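Local structure of aryl acylamidase (bacterium CSBL00001, 4YJ6) at residues G148-P153 and A167-A172. The protein probably hydrolyses the amide bond of N-acyl arylamines, as an amidase signature enzyme. Residues are numbered along the deposited sequence; the frame is centred on the assembly and turned at random.
Sequences GPTRNP and AAALVA
Thr150, Arg151 and Pro153 meet helix 165-172 at Ala169 and Ala172, on a run that is extended through Asn152, turns at Pro153 and passes one flank of the helix, with no hydrogen bond between the two segments. From 148 to 153 the chain advances broadly in the same direction as from 167 to 172. The run includes the short extended piece about Arg151 and Asn152, while the helix keeps its own backbone bonding, as in Ala172 N to Ala168 O at 2.8 Å. Ala169 CB, directed at 148-153, touches Thr150 CG2 at 3.7 Å and the carbonyl oxygen Arg151 O at 3.9 Å. OG1 of Thr150, at chi1 -65°, lies beside the backbone N and anti to the carbonyl carbon, which puts CG2 anti to the N and against Ala169, while OG1 hydrogen-bonds to Asn46 O and Asn132 ND2. The helix begins within the Gly/Ser-rich run of the amidase signature, which in this family usually carries the cis-serine of the Ser-cisSer-Lys triad; the contact thus packs the flank of this helix against the chain that leads into that sequence. Further along, the Pro153 ring leans over the last helical turn. Its CG lies 3.5 Å from Ala169 O and 4.0 Å from Ala172 CB, and CD comes within 4.2 Å of Ala169 CB. The helix meets 148-153 with the methyls of Ala169 and Ala172 and the Ala169 carbonyl oxygen. Ala172 also touches Thr195 of helix 190-195.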
loop_
_atom_site.group_PDB
_atom_site.type_symbol
_atom_site.label_atom_id
_atom_site.label_comp_id
_atom_site.label_asym_id
_atom_site.label_seq_id
_atom_site.Cartn_x
_atom_site.Cartn_y
_atom_site.Cartn_z
ATOM N N GLY A 148 -1.963 2.263 18.637
ATOM C CA GLY A 148 -1.824 0.826 18.849
ATOM C C GLY A 148 -1.794 0.011 17.553
ATOM O O GLY A 148 -1.683 0.558 16.449
ATOM N N PRO A 149 -1.854 -1.313 17.675
ATOM C CA PRO A 149 -1.697 -2.156 16.485
ATOM C C PRO A 149 -2.954 -2.317 15.639
ATOM O O PRO A 149 -4.061 -2.447 16.170
ATOM C CB PRO A 149 -1.310 -3.522 17.078
ATOM C CG PRO A 149 -1.998 -3.538 18.438
ATOM C CD PRO A 149 -2.022 -2.109 18.915
ATOM N N THR A 150 -2.800 -2.342 14.317
ATOM C CA THR A 150 -3.916 -2.708 13.462
ATOM C C THR A 150 -3.867 -4.203 13.193
ATOM O O THR A 150 -2.863 -4.725 12.698
ATOM C CB THR A 150 -3.907 -1.935 12.128
ATOM O OG1 THR A 150 -4.102 -0.539 12.390
ATOM C CG2 THR A 150 -5.023 -2.403 11.216
ATOM N N ARG A 151 -4.966 -4.880 13.515
ATOM C CA ARG A 151 -5.036 -6.344 13.551
ATOM C C ARG A 151 -5.600 -6.972 12.282
ATOM O O ARG A 151 -6.360 -6.352 11.539
ATOM C CB ARG A 151 -5.861 -6.768 14.785
ATOM C CG ARG A 151 -5.309 -6.159 16.071
ATOM C CD ARG A 151 -6.044 -6.682 17.338
ATOM N NE ARG A 151 -5.514 -6.028 18.536
ATOM C CZ ARG A 151 -5.936 -4.865 19.034
ATOM N NH1 ARG A 151 -6.924 -4.194 18.462
ATOM N NH2 ARG A 151 -5.364 -4.360 20.129
ATOM N N ASN A 152 -5.213 -8.219 12.045
ATOM C CA ASN A 152 -5.527 -8.915 10.822
ATOM C C ASN A 152 -6.932 -9.511 10.860
ATOM O O ASN A 152 -7.203 -10.333 11.754
ATOM C CB ASN A 152 -4.502 -10.055 10.637
ATOM C CG ASN A 152 -4.427 -10.518 9.220
ATOM O OD1 ASN A 152 -5.458 -10.813 8.611
ATOM N ND2 ASN A 152 -3.214 -10.522 8.645
ATOM N N PRO A 153 -7.826 -9.128 9.909
ATOM C CA PRO A 153 -9.179 -9.707 9.918
ATOM C C PRO A 153 -9.182 -11.221 9.802
ATOM O O PRO A 153 -10.190 -11.841 10.115
ATOM C CB PRO A 153 -9.855 -9.087 8.675
ATOM C CG PRO A 153 -9.079 -7.787 8.452
ATOM C CD PRO A 153 -7.661 -8.147 8.812
ATOM N N ALA A 167 -5.546 0.558 6.058
ATOM C CA ALA A 167 -6.157 0.518 4.729
ATOM C C ALA A 167 -6.509 -0.933 4.354
ATOM O O ALA A 167 -7.650 -1.255 3.978
ATOM C CB ALA A 167 -5.173 1.104 3.684
ATOM N N ALA A 168 -5.522 -1.817 4.456
ATOM C CA ALA A 168 -5.737 -3.183 4.037
ATOM C C ALA A 168 -6.771 -3.887 4.940
ATOM O O ALA A 168 -7.581 -4.640 4.447
ATOM C CB ALA A 168 -4.417 -3.977 4.039
ATOM N N ALA A 169 -6.712 -3.645 6.244
ATOM C CA ALA A 169 -7.607 -4.322 7.184
ATOM C C ALA A 169 -9.076 -3.958 6.888
ATOM O O ALA A 169 -9.947 -4.817 6.845
ATOM C CB ALA A 169 -7.231 -3.960 8.650
ATOM N N LEU A 170 -9.351 -2.685 6.630
ATOM C CA LEU A 170 -10.722 -2.315 6.288
ATOM C C LEU A 170 -11.201 -2.993 5.016
ATOM O O LEU A 170 -12.341 -3.462 4.954
ATOM C CB LEU A 170 -10.873 -0.786 6.141
ATOM C CG LEU A 170 -10.688 -0.007 7.440
ATOM C CD1 LEU A 170 -10.879 1.518 7.156
ATOM C CD2 LEU A 170 -11.697 -0.460 8.496
ATOM N N VAL A 171 -10.344 -3.054 3.991
ATOM C CA VAL A 171 -10.729 -3.675 2.739
ATOM C C VAL A 171 -10.896 -5.192 2.920
ATOM O O VAL A 171 -11.839 -5.763 2.388
ATOM C CB VAL A 171 -9.687 -3.354 1.629
ATOM C CG1 VAL A 171 -9.976 -4.143 0.319
ATOM C CG2 VAL A 171 -9.712 -1.809 1.392
ATOM N N ALA A 172 -9.984 -5.817 3.664
ATOM C CA ALA A 172 -10.041 -7.262 3.857
ATOM C C ALA A 172 -11.248 -7.679 4.689
ATOM O O ALA A 172 -11.718 -8.825 4.561
ATOM C CB ALA A 172 -8.743 -7.779 4.503
#